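Local coordinates for serine-tRNA ligase (Naegleria fowleri, PDB 6BLJ), which probably attaches serine to its cognate tRNA in the cytosol, first activating the amino acid with ATP, and is captured here with AMP in the active site, at residues M309-R314 against Q332-E337; F248-E253 against Y279-S284; G326-H331 against T448-C453; E406-S411 against L441-T446. All coordinates share one frame; numbering follows the deposited sequence.

Contact 1. Residues M309-R314 against Q332-E337. With AMP (adenosine monophosphate), chain D.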
# COMPACT_ATOMS: atom_id res chain seq x y z
N MET A 309 9.11 -20.89 15.39
CA MET A 309 9.41 -21.45 14.09
C MET A 309 8.35 -20.99 13.10
O MET A 309 7.16 -21.18 13.37
CB MET A 309 9.42 -22.98 14.19
CG MET A 309 9.52 -23.73 12.89
SD MET A 309 9.22 -25.49 13.22
CE MET A 309 9.56 -26.13 11.58
N SER A 310 8.76 -20.43 11.97
CA SER A 310 7.76 -20.06 10.97
C SER A 310 8.45 -19.74 9.66
O SER A 310 9.65 -19.45 9.63
CB SER A 310 6.93 -18.84 11.41
OG SER A 310 7.68 -17.62 11.27
N THR A 311 7.67 -19.78 8.58
CA THR A 311 8.07 -19.01 7.41
C THR A 311 7.72 -17.55 7.68
O THR A 311 6.80 -17.25 8.44
CB THR A 311 7.38 -19.56 6.15
OG1 THR A 311 7.81 -20.91 5.97
CG2 THR A 311 7.76 -18.76 4.88
N CYS A 312 8.51 -16.66 7.09
CA CYS A 312 8.42 -15.22 7.24
C CYS A 312 8.30 -14.58 5.87
O CYS A 312 8.97 -15.01 4.92
CB CYS A 312 9.66 -14.65 7.94
SG CYS A 312 10.01 -15.43 9.54
N PHE A 313 7.49 -13.53 5.77
CA PHE A 313 7.20 -12.88 4.50
C PHE A 313 7.45 -11.39 4.61
O PHE A 313 6.93 -10.74 5.53
CB PHE A 313 5.76 -13.14 4.05
CG PHE A 313 5.39 -14.61 3.98
CD1 PHE A 313 5.49 -15.31 2.78
CD2 PHE A 313 4.94 -15.28 5.10
CE1 PHE A 313 5.13 -16.66 2.71
CE2 PHE A 313 4.58 -16.64 5.04
CZ PHE A 313 4.67 -17.32 3.84
N ARG A 314 8.22 -10.83 3.68
CA ARG A 314 8.58 -9.42 3.76
C ARG A 314 8.57 -8.80 2.37
O ARG A 314 9.24 -9.29 1.46
CB ARG A 314 9.95 -9.24 4.41
CG ARG A 314 9.95 -9.77 5.84
CD ARG A 314 11.16 -9.33 6.57
NE ARG A 314 11.19 -9.89 7.90
CZ ARG A 314 12.00 -9.45 8.85
NH1 ARG A 314 12.83 -8.44 8.59
NH2 ARG A 314 11.98 -10.04 10.04
N GLN A 332 10.51 -14.49 1.18
CA GLN A 332 10.03 -15.70 1.84
C GLN A 332 11.21 -16.49 2.37
O GLN A 332 12.08 -16.90 1.59
CB GLN A 332 9.21 -16.54 0.85
CG GLN A 332 8.74 -17.90 1.35
CD GLN A 332 8.19 -18.74 0.20
OE1 GLN A 332 7.39 -18.27 -0.61
NE2 GLN A 332 8.65 -19.98 0.11
N PHE A 333 11.25 -16.72 3.69
CA PHE A 333 12.33 -17.49 4.29
C PHE A 333 11.87 -18.07 5.62
O PHE A 333 10.95 -17.54 6.27
CB PHE A 333 13.59 -16.62 4.46
CG PHE A 333 13.37 -15.40 5.34
CD1 PHE A 333 12.85 -14.23 4.81
CD2 PHE A 333 13.69 -15.43 6.69
CE1 PHE A 333 12.66 -13.09 5.61
CE2 PHE A 333 13.49 -14.30 7.50
CZ PHE A 333 12.97 -13.12 6.94
N GLU A 334 12.50 -19.17 6.04
CA GLU A 334 12.22 -19.74 7.35
C GLU A 334 13.16 -19.16 8.39
O GLU A 334 14.32 -18.86 8.09
CB GLU A 334 12.33 -21.27 7.36
CG GLU A 334 11.15 -21.97 6.70
CD GLU A 334 11.14 -21.80 5.18
OE1 GLU A 334 12.18 -22.10 4.53
OE2 GLU A 334 10.09 -21.40 4.63
N LYS A 335 12.65 -19.00 9.61
CA LYS A 335 13.47 -18.42 10.67
C LYS A 335 13.12 -19.07 12.01
O LYS A 335 11.94 -19.22 12.36
CB LYS A 335 13.29 -16.89 10.74
CG LYS A 335 14.15 -16.24 11.85
CD LYS A 335 14.24 -14.70 11.73
CE LYS A 335 12.89 -13.99 11.83
NZ LYS A 335 12.10 -14.38 13.04
N ILE A 336 14.16 -19.45 12.74
CA ILE A 336 14.02 -19.92 14.12
C ILE A 336 14.36 -18.75 15.03
O ILE A 336 15.44 -18.15 14.90
CB ILE A 336 14.94 -21.12 14.41
CG1 ILE A 336 14.75 -22.22 13.35
CG2 ILE A 336 14.73 -21.62 15.85
CD1 ILE A 336 13.35 -22.75 13.22
N GLU A 337 13.44 -18.43 15.94
CA GLU A 337 13.46 -17.20 16.71
C GLU A 337 13.47 -17.51 18.21
O GLU A 337 12.76 -18.42 18.67
CB GLU A 337 12.22 -16.34 16.34
CG GLU A 337 12.11 -15.00 17.06
CD GLU A 337 13.00 -13.93 16.43
OE1 GLU A 337 13.70 -14.22 15.43
OE2 GLU A 337 12.98 -12.78 16.92
P AMP D . 15.02 -8.44 11.41
O1P AMP D . 14.89 -7.36 10.34
O2P AMP D . 13.80 -9.02 12.00
O3P AMP D . 16.00 -7.94 12.47
O5' AMP D . 15.77 -9.65 10.70
C5' AMP D . 16.21 -10.79 11.42
C4' AMP D . 17.08 -11.67 10.56
O4' AMP D . 16.28 -12.30 9.53
C3' AMP D . 18.17 -10.96 9.80
O3' AMP D . 19.33 -10.73 10.58
C2' AMP D . 18.42 -11.87 8.61
O2' AMP D . 19.23 -12.97 9.00
C1' AMP D . 17.01 -12.39 8.33
N9 AMP D . 16.30 -11.61 7.28
C8 AMP D . 15.70 -10.39 7.44
N7 AMP D . 15.14 -9.92 6.35
C5 AMP D . 15.39 -10.90 5.40
C6 AMP D . 15.05 -11.01 4.04
N6 AMP D . 14.32 -10.11 3.37
N1 AMP D . 15.48 -12.10 3.37
C2 AMP D . 16.17 -13.04 4.04
N3 AMP D . 16.52 -13.06 5.33
C4 AMP D . 16.11 -11.95 5.96
O HOH W 1 10.08 -17.15 12.55
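Cys312 and Phe333 face each other in the antiparallel strands of motif 2, a class II synthetase signature that here floors the AMP pocket. Their backbones form a hydrogen-bonded pair, with Cys312 N 2.7 Å from Phe333 O; in the next such pair Lys335 N meets Ser310 O at 3.0 Å, while the return bond is weak. Phe333 CG sits between its backbone N and carbonyl carbon (chi1 60°), placing the ring against the base: Cys312 CB lies over one face, 4.0 Å from the centroid, and adenine covers the opposite face, CZ lying 3.5 Å from AMP C4. At the ring edge runs Arg314, its extended chain carrying two N-H groups to separate phosphate oxygens, NH1 to O1P and NH2 to O2P, both at 2.9 Å and nearly straight. On the sheet face that carries Thr311 and Glu334, Thr311 OG1 donates to the anti lone pair of Glu334 OE2 at 2.7 Å, an oxygen also bonded by Tyr245 of the second subunit. Flexible Met309 and branched Ile336 lie alongside each other, packed on helix 220-238, while strands 242-245 and 436-447 flank the pair.

Contact 2. Residues F248-E253 against Y279-S284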
# COMPACT_ATOMS: atom_id res chain seq x y z
N PHE A 248 0.90 -18.23 10.21
CA PHE A 248 1.64 -17.33 9.34
C PHE A 248 0.78 -16.13 8.92
O PHE A 248 1.30 -15.25 8.22
CB PHE A 248 2.14 -18.08 8.07
CG PHE A 248 3.07 -19.27 8.35
CD1 PHE A 248 3.54 -19.56 9.62
CD2 PHE A 248 3.48 -20.09 7.29
CE1 PHE A 248 4.38 -20.67 9.85
CE2 PHE A 248 4.34 -21.19 7.52
CZ PHE A 248 4.79 -21.48 8.80
N PHE A 249 -0.51 -16.13 9.29
CA PHE A 249 -1.49 -15.04 9.15
C PHE A 249 -1.73 -14.38 10.49
O PHE A 249 -1.86 -15.07 11.50
CB PHE A 249 -2.92 -15.52 8.82
CG PHE A 249 -3.08 -16.31 7.59
CD1 PHE A 249 -2.27 -16.13 6.50
CD2 PHE A 249 -4.12 -17.23 7.52
CE1 PHE A 249 -2.48 -16.87 5.36
CE2 PHE A 249 -4.33 -17.97 6.39
CZ PHE A 249 -3.51 -17.80 5.30
N MET A 250 -2.00 -13.07 10.48
CA MET A 250 -2.56 -12.42 11.66
C MET A 250 -3.65 -11.45 11.24
O MET A 250 -3.53 -10.80 10.20
CB MET A 250 -1.47 -11.68 12.45
CG MET A 250 -0.53 -12.58 13.21
SD MET A 250 0.73 -11.62 14.08
CE MET A 250 -0.24 -10.80 15.35
N THR A 251 -4.71 -11.34 12.03
CA THR A 251 -5.69 -10.32 11.72
C THR A 251 -5.04 -8.95 11.89
O THR A 251 -4.07 -8.78 12.63
CB THR A 251 -6.93 -10.41 12.62
OG1 THR A 251 -6.60 -9.97 13.94
CG2 THR A 251 -7.44 -11.86 12.69
N LYS A 252 -5.58 -7.96 11.16
CA LYS A 252 -4.98 -6.63 11.20
C LYS A 252 -5.05 -6.03 12.60
O LYS A 252 -4.09 -5.41 13.06
CB LYS A 252 -5.65 -5.74 10.15
CG LYS A 252 -5.37 -6.24 8.72
CD LYS A 252 -5.35 -5.14 7.67
CE LYS A 252 -4.80 -5.69 6.35
NZ LYS A 252 -4.96 -4.74 5.21
N GLU A 253 -6.16 -6.23 13.31
CA GLU A 253 -6.22 -5.66 14.64
C GLU A 253 -5.21 -6.32 15.57
O GLU A 253 -4.68 -5.64 16.46
CB GLU A 253 -7.64 -5.73 15.20
CG GLU A 253 -8.61 -4.75 14.51
CD GLU A 253 -8.09 -3.31 14.45
OE1 GLU A 253 -7.64 -2.77 15.48
OE2 GLU A 253 -8.12 -2.71 13.35
N TYR A 279 -2.67 -10.09 7.57
CA TYR A 279 -1.31 -9.84 7.11
C TYR A 279 -0.51 -11.13 7.21
O TYR A 279 -0.65 -11.86 8.19
CB TYR A 279 -0.57 -8.78 7.94
CG TYR A 279 -1.05 -7.34 7.84
CD1 TYR A 279 -0.87 -6.62 6.67
CD2 TYR A 279 -1.59 -6.69 8.94
CE1 TYR A 279 -1.27 -5.29 6.58
CE2 TYR A 279 -1.99 -5.36 8.86
CZ TYR A 279 -1.83 -4.67 7.68
OH TYR A 279 -2.24 -3.36 7.60
N LEU A 280 0.37 -11.37 6.24
CA LEU A 280 1.38 -12.41 6.42
C LEU A 280 2.41 -11.91 7.43
O LEU A 280 2.81 -10.74 7.41
CB LEU A 280 2.08 -12.73 5.09
CG LEU A 280 1.23 -13.39 4.00
CD1 LEU A 280 2.01 -13.54 2.71
CD2 LEU A 280 0.72 -14.77 4.46
N ILE A 281 2.86 -12.79 8.31
CA ILE A 281 3.81 -12.36 9.33
C ILE A 281 5.19 -12.15 8.73
O ILE A 281 5.61 -12.86 7.80
CB ILE A 281 3.85 -13.36 10.50
CG1 ILE A 281 4.44 -14.71 10.06
CG2 ILE A 281 2.43 -13.50 11.08
CD1 ILE A 281 4.64 -15.73 11.27
N ALA A 282 5.91 -11.15 9.26
CA ALA A 282 7.31 -10.89 8.92
C ALA A 282 8.27 -11.68 9.80
O ALA A 282 9.44 -11.83 9.43
CB ALA A 282 7.62 -9.39 9.05
N THR A 283 7.80 -12.23 10.92
CA THR A 283 8.62 -12.92 11.91
C THR A 283 7.69 -13.59 12.91
O THR A 283 6.65 -13.03 13.24
CB THR A 283 9.59 -11.94 12.62
OG1 THR A 283 10.16 -12.56 13.78
CG2 THR A 283 8.88 -10.63 13.07
N SER A 284 8.07 -14.78 13.39
CA SER A 284 7.23 -15.45 14.39
C SER A 284 7.12 -14.63 15.67
O SER A 284 6.24 -14.91 16.50
CB SER A 284 7.76 -16.86 14.72
OG SER A 284 9.09 -16.81 15.24
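Met250 and Tyr279 form the hydrogen-bonded pair of a short antiparallel ladder, in which strand 249-251 borders a small three-stranded sheet beside the subunit interface. The hydrogen bonds come first: Met250 N to Tyr279 O and Tyr279 N to Met250 O, both 2.9 Å. A third, Ile281 N to Phe248 O, is equally short at 2.9 Å, but its donor stands 36° out of the carbonyl plane, just before strand 249-251 begins and just after strand 278-280 ends. Thr251, at the N-cap of helix 252-256, bonds Gln254 N through OG1, and Thr283 OG1 likewise caps Glu285 N in the turn into helix 285-290, a hydroxyl suiting each place.

Apolar contacts line the ladder. Leu280 CD2 meets the edge of the Phe249 ring, 3.9 Å from CD1, the two side chains lying alongside each other; Phe249 of the second subunit packs on Leu280 as well, so large hydrophobic residues suit this face. Met250 crosses Ile281 at about a right angle: Met250 CG, anti to the carbonyl carbon (chi1 -74°), comes to 3.8 Å from Ile281 CG2, and SD also touches that methyl, next to helix 285-290.

The remaining interaction is CH-pi. Lys252 stretches its aliphatic chain across the Tyr279 ring, a long methylene run well matched to a flat face, while its amine bonds Thr270 weakly. Lys252 CE stands over that face, 3.7 Å from the centroid and 3.4 Å from Tyr279 CZ.

Contact 3. Residues G326-H331 against T448-C453. With AMP (adenosine monophosphate), chain D.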
# COMPACT_ATOMS: atom_id res chain seq x y z
N GLY A 326 20.49 -13.93 -5.59
CA GLY A 326 20.42 -15.12 -4.76
C GLY A 326 19.38 -15.01 -3.65
O GLY A 326 18.38 -14.31 -3.77
N ILE A 327 19.62 -15.72 -2.55
CA ILE A 327 18.60 -15.85 -1.52
C ILE A 327 19.03 -15.18 -0.20
O ILE A 327 18.53 -15.53 0.87
CB ILE A 327 18.22 -17.33 -1.32
CG1 ILE A 327 19.37 -18.16 -0.73
CG2 ILE A 327 17.80 -17.92 -2.68
CD1 ILE A 327 18.97 -19.65 -0.53
N PHE A 328 19.95 -14.21 -0.29
CA PHE A 328 20.35 -13.42 0.88
C PHE A 328 19.22 -12.51 1.36
O PHE A 328 18.99 -12.38 2.57
CB PHE A 328 21.59 -12.61 0.52
CG PHE A 328 22.09 -11.70 1.61
CD1 PHE A 328 21.55 -10.43 1.76
CD2 PHE A 328 23.13 -12.10 2.44
CE1 PHE A 328 22.02 -9.58 2.76
CE2 PHE A 328 23.62 -11.24 3.43
CZ PHE A 328 23.06 -9.98 3.59
N ARG A 329 18.54 -11.84 0.44
CA ARG A 329 17.40 -10.99 0.76
C ARG A 329 16.25 -11.41 -0.15
O ARG A 329 16.29 -11.14 -1.36
CB ARG A 329 17.73 -9.51 0.56
CG ARG A 329 16.57 -8.58 0.89
CD ARG A 329 16.90 -7.12 0.56
NE ARG A 329 18.08 -6.66 1.28
CZ ARG A 329 18.07 -6.21 2.53
NH1 ARG A 329 16.92 -6.15 3.21
NH2 ARG A 329 19.20 -5.82 3.11
N VAL A 330 15.23 -12.02 0.44
CA VAL A 330 14.11 -12.58 -0.30
C VAL A 330 12.81 -12.12 0.37
O VAL A 330 12.83 -11.46 1.41
CB VAL A 330 14.18 -14.12 -0.37
CG1 VAL A 330 15.32 -14.55 -1.30
CG2 VAL A 330 14.40 -14.70 1.04
N HIS A 331 11.67 -12.47 -0.25
CA HIS A 331 10.36 -12.20 0.32
C HIS A 331 9.85 -13.33 1.21
O HIS A 331 8.87 -13.12 1.92
CB HIS A 331 9.31 -11.97 -0.78
CG HIS A 331 9.63 -10.83 -1.69
ND1 HIS A 331 9.73 -9.52 -1.25
CD2 HIS A 331 9.84 -10.79 -3.03
CE1 HIS A 331 10.00 -8.74 -2.28
NE2 HIS A 331 10.08 -9.48 -3.37
N THR A 448 17.17 -19.14 7.66
CA THR A 448 17.98 -20.20 7.06
C THR A 448 18.49 -19.87 5.66
O THR A 448 19.60 -20.28 5.32
CB THR A 448 17.23 -21.54 7.08
OG1 THR A 448 16.01 -21.43 6.33
CG2 THR A 448 16.92 -21.97 8.53
N SER A 449 17.75 -19.12 4.83
CA SER A 449 18.26 -18.84 3.48
C SER A 449 19.53 -18.00 3.53
O SER A 449 20.50 -18.29 2.82
CB SER A 449 17.17 -18.20 2.61
OG SER A 449 17.00 -16.80 2.82
N ARG A 450 19.58 -16.98 4.40
CA ARG A 450 20.80 -16.19 4.53
C ARG A 450 21.91 -16.96 5.25
O ARG A 450 23.10 -16.76 4.95
CB ARG A 450 20.50 -14.87 5.25
CG ARG A 450 21.67 -13.86 5.27
CD ARG A 450 21.28 -12.52 5.89
NE ARG A 450 20.26 -11.83 5.08
CZ ARG A 450 19.86 -10.59 5.30
NH1 ARG A 450 20.40 -9.88 6.30
NH2 ARG A 450 18.95 -10.03 4.51
N THR A 451 21.57 -17.79 6.25
CA THR A 451 22.58 -18.64 6.87
C THR A 451 23.15 -19.64 5.87
O THR A 451 24.36 -19.91 5.88
CB THR A 451 22.01 -19.33 8.13
OG1 THR A 451 21.66 -18.34 9.10
CG2 THR A 451 23.02 -20.30 8.77
N LEU A 452 22.31 -20.18 4.97
CA LEU A 452 22.81 -21.06 3.91
C LEU A 452 23.78 -20.33 2.98
O LEU A 452 24.79 -20.91 2.57
CB LEU A 452 21.66 -21.64 3.06
CG LEU A 452 20.73 -22.74 3.58
CD1 LEU A 452 19.68 -23.06 2.51
CD2 LEU A 452 21.50 -24.02 3.99
N CYS A 453 23.48 -19.08 2.61
CA CYS A 453 24.44 -18.28 1.85
C CYS A 453 25.79 -18.19 2.57
O CYS A 453 26.85 -18.28 1.95
CB CYS A 453 23.90 -16.87 1.64
SG CYS A 453 22.45 -16.82 0.56
P AMP D . 15.02 -8.44 11.41
O1P AMP D . 14.89 -7.36 10.34
O2P AMP D . 13.80 -9.02 12.00
O3P AMP D . 16.00 -7.94 12.47
O5' AMP D . 15.77 -9.65 10.70
C5' AMP D . 16.21 -10.79 11.42
C4' AMP D . 17.08 -11.67 10.56
O4' AMP D . 16.28 -12.30 9.53
C3' AMP D . 18.17 -10.96 9.80
O3' AMP D . 19.33 -10.73 10.58
C2' AMP D . 18.42 -11.87 8.61
O2' AMP D . 19.23 -12.97 9.00
C1' AMP D . 17.01 -12.39 8.33
N9 AMP D . 16.30 -11.61 7.28
C8 AMP D . 15.70 -10.39 7.44
N7 AMP D . 15.14 -9.92 6.35
C5 AMP D . 15.39 -10.90 5.40
C6 AMP D . 15.05 -11.01 4.04
N6 AMP D . 14.32 -10.11 3.37
N1 AMP D . 15.48 -12.10 3.37
C2 AMP D . 16.17 -13.04 4.04
N3 AMP D . 16.52 -13.06 5.33
C4 AMP D . 16.11 -11.95 5.96
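Arg450 lies flat on Phe328, and these are the two residues with the most surface buried between loop 326-331 and helix 448-458. The guanidinium and the ring have centres 3.8 Å apart with planes only 5° from parallel, a cation-pi arrangement in which NE sits over the ring centre. A bend at chi3 (-65°) turns the end of the arginine chain, and the same group reaches Phe328 O side-on: NE at 2.9 Å and NH2 at 3.0 Å both donate to this one oxygen, approaching it from the same face of its carbonyl plane. Arginine suits the place because a single flat cation can stack, grip a carbonyl and still offer NH1 to Glu406, whose salt bridge would help fix its rotation. Its other face is turned to the AMP ribose, NH1 lying 3.6 Å from C2'.

Ile327 meets the same helix at Ser449 and, one turn later, Cys453. Its CG1 touches Cys453 SG at 3.6 Å, an apolar fit for a small thiol, while Ser449 OG donates to Ile327 O at 2.8 Å, almost in line with the carbonyl. With the loop held in this way, Val330 reads the adenine edge through its backbone: Val330 N donates to AMP N1 at 2.9 Å and Val330 O accepts from N6 at 2.8 Å. A motif 2 loop facing the arginine-bearing helix of motif 3 across the nucleotide is characteristic of the class II synthetase active site.

Contact 4. Residues E406-S411 against L441-T446. With AMP (adenosine monophosphate), chain D.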
# COMPACT_ATOMS: atom_id res chain seq x y z
N GLU A 406 24.66 -8.71 8.53
CA GLU A 406 23.83 -9.14 9.65
C GLU A 406 23.15 -10.48 9.36
O GLU A 406 22.59 -10.70 8.28
CB GLU A 406 22.78 -8.06 9.97
CG GLU A 406 21.65 -7.90 8.96
CD GLU A 406 22.04 -7.12 7.71
OE1 GLU A 406 23.22 -6.74 7.56
OE2 GLU A 406 21.14 -6.89 6.86
N LEU A 407 23.24 -11.39 10.33
CA LEU A 407 22.52 -12.66 10.36
C LEU A 407 21.50 -12.72 11.49
O LEU A 407 20.55 -13.51 11.42
CB LEU A 407 23.48 -13.84 10.56
CG LEU A 407 24.31 -14.38 9.40
CD1 LEU A 407 24.91 -15.74 9.76
CD2 LEU A 407 23.42 -14.48 8.20
N VAL A 408 21.72 -11.93 12.55
CA VAL A 408 20.97 -12.00 13.80
C VAL A 408 20.75 -10.59 14.31
O VAL A 408 21.66 -9.75 14.24
CB VAL A 408 21.74 -12.83 14.86
CG1 VAL A 408 21.16 -12.58 16.27
CG2 VAL A 408 21.70 -14.31 14.52
N SER A 409 19.54 -10.31 14.79
CA SER A 409 19.28 -9.14 15.62
C SER A 409 18.66 -9.60 16.94
O SER A 409 17.84 -10.53 16.97
CB SER A 409 18.35 -8.16 14.89
OG SER A 409 17.10 -8.78 14.67
N CYS A 410 19.07 -8.94 18.02
CA CYS A 410 18.67 -9.30 19.38
C CYS A 410 18.30 -8.00 20.10
O CYS A 410 19.14 -7.10 20.18
CB CYS A 410 19.81 -10.02 20.10
SG CYS A 410 19.58 -10.39 21.87
N SER A 411 17.07 -7.90 20.59
CA SER A 411 16.55 -6.65 21.15
C SER A 411 15.89 -6.89 22.51
O SER A 411 15.15 -7.87 22.69
CB SER A 411 15.51 -6.00 20.23
OG SER A 411 16.05 -5.75 18.94
N LEU A 441 11.60 -9.77 25.08
CA LEU A 441 12.80 -9.74 24.25
C LEU A 441 12.65 -10.70 23.08
O LEU A 441 11.91 -11.69 23.16
CB LEU A 441 14.06 -10.15 25.04
CG LEU A 441 14.35 -9.40 26.35
CD1 LEU A 441 13.74 -10.13 27.53
CD2 LEU A 441 15.87 -9.24 26.51
N ASN A 442 13.37 -10.41 21.99
CA ASN A 442 13.45 -11.36 20.89
C ASN A 442 14.84 -11.32 20.28
O ASN A 442 15.53 -10.30 20.32
CB ASN A 442 12.42 -11.06 19.79
CG ASN A 442 12.73 -9.78 19.04
OD1 ASN A 442 12.38 -8.69 19.48
ND2 ASN A 442 13.39 -9.91 17.90
N SER A 443 15.25 -12.46 19.73
CA SER A 443 16.52 -12.58 19.03
C SER A 443 16.43 -13.69 17.99
O SER A 443 16.03 -14.81 18.31
CB SER A 443 17.68 -12.90 19.99
OG SER A 443 18.88 -13.01 19.24
N THR A 444 16.84 -13.38 16.76
CA THR A 444 17.07 -14.42 15.78
C THR A 444 17.95 -15.52 16.36
O THR A 444 18.92 -15.24 17.07
CB THR A 444 17.80 -13.87 14.56
OG1 THR A 444 17.33 -12.56 14.24
CG2 THR A 444 17.65 -14.84 13.37
N LEU A 445 17.60 -16.77 16.07
CA LEU A 445 18.62 -17.81 16.11
C LEU A 445 19.18 -18.02 14.70
O LEU A 445 20.36 -17.76 14.47
CB LEU A 445 18.09 -19.14 16.67
CG LEU A 445 19.25 -20.10 17.02
CD1 LEU A 445 20.02 -19.61 18.26
CD2 LEU A 445 18.80 -21.52 17.24
N THR A 446 18.34 -18.44 13.76
CA THR A 446 18.81 -18.55 12.38
C THR A 446 17.67 -18.32 11.40
O THR A 446 16.60 -18.94 11.50
CB THR A 446 19.49 -19.92 12.14
OG1 THR A 446 19.91 -20.02 10.77
CG2 THR A 446 18.56 -21.10 12.45
P AMP D . 15.02 -8.44 11.41
O1P AMP D . 14.89 -7.36 10.34
O2P AMP D . 13.80 -9.02 12.00
O3P AMP D . 16.00 -7.94 12.47
O5' AMP D . 15.77 -9.65 10.70
C5' AMP D . 16.21 -10.79 11.42
C4' AMP D . 17.08 -11.67 10.56
O4' AMP D . 16.28 -12.30 9.53
C3' AMP D . 18.17 -10.96 9.80
O3' AMP D . 19.33 -10.73 10.58
C2' AMP D . 18.42 -11.87 8.61
O2' AMP D . 19.23 -12.97 9.00
C1' AMP D . 17.01 -12.39 8.33
N9 AMP D . 16.30 -11.61 7.28
C8 AMP D . 15.70 -10.39 7.44
N7 AMP D . 15.14 -9.92 6.35
C5 AMP D . 15.39 -10.90 5.40
C6 AMP D . 15.05 -11.01 4.04
N6 AMP D . 14.32 -10.11 3.37
N1 AMP D . 15.48 -12.10 3.37
C2 AMP D . 16.17 -13.04 4.04
N3 AMP D . 16.52 -13.06 5.33
C4 AMP D . 16.11 -11.95 5.96
O HOH W 2 15.60 -7.90 17.37
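Ser409 and Thr444 meet where antiparallel strands 404-412 and 436-447 of the class II catalytic sheet line the ribose and phosphate of AMP. Here a side chain stands in for a backbone acceptor. Thr444 OG1, held beside its own backbone N (chi1 -38°), accepts from Ser409 N at 3.2 Å along a nearly straight line (171°), while Thr444 N returns a bond to Ser409 O at 3.0 Å. Thr444 O is engaged instead by Ser443 OG, at 3.1 Å, and by Ser360 on helix 348-366 as the chain turns a corner at Leu445, which is consistent with the threonine hydroxyl serving as acceptor for Ser409 N.

Further along, the ladder is regular: Ser411 and Asn442 form a hydrogen-bonded pair, with Ser411 N 2.9 Å from Asn442 O. Between the two pairs lie the small side chains of Cys410 and Ser443, with Cys410 CB 3.2 Å from Ser443 OG. Val408 tucks its branched methyls against the carbonyls of Thr444 and Leu445.

At the other end a classic beta bulge, in which Leu407 and Val408 both face Leu391, accompanies the turn of Leu407 O toward the ligand, where it accepts from AMP O2' at 2.8 Å. Ser409 OG donates to AMP O3P at 2.6 Å, serine being small enough to leave room for the phosphate. One water ties the polar side chains of the strands together: it donates to Ser409 OG, receives a weak bond from Asn442 ND2, which Glu337 also holds, and lies 2.7 Å from Ser411 OG.

Overall arrangement
All four contacts are buried, but the three that touch AMP are richer in polar groups directed at the ligand. Contacts 1, 3 and 4 surround AMP: contact 1 supplies an aromatic surface and phosphate-binding arginine, contact 3 backbone partners for the adenine edge and a stacked cation, contact 4 hydroxyls and a carbonyl for the sugar and phosphate. Contacts 1 and 4 share a sheet through neighbouring strands 332-342 and 436-447, and the latter runs directly into the helix of contact 3, where Arg450 pairs with Glu406. Contact 2 joins backbone bonds to largely apolar side-chain packing in a separate small sheet; it touches contact 1 through Thr283 and Lys335, and both reach the second subunit.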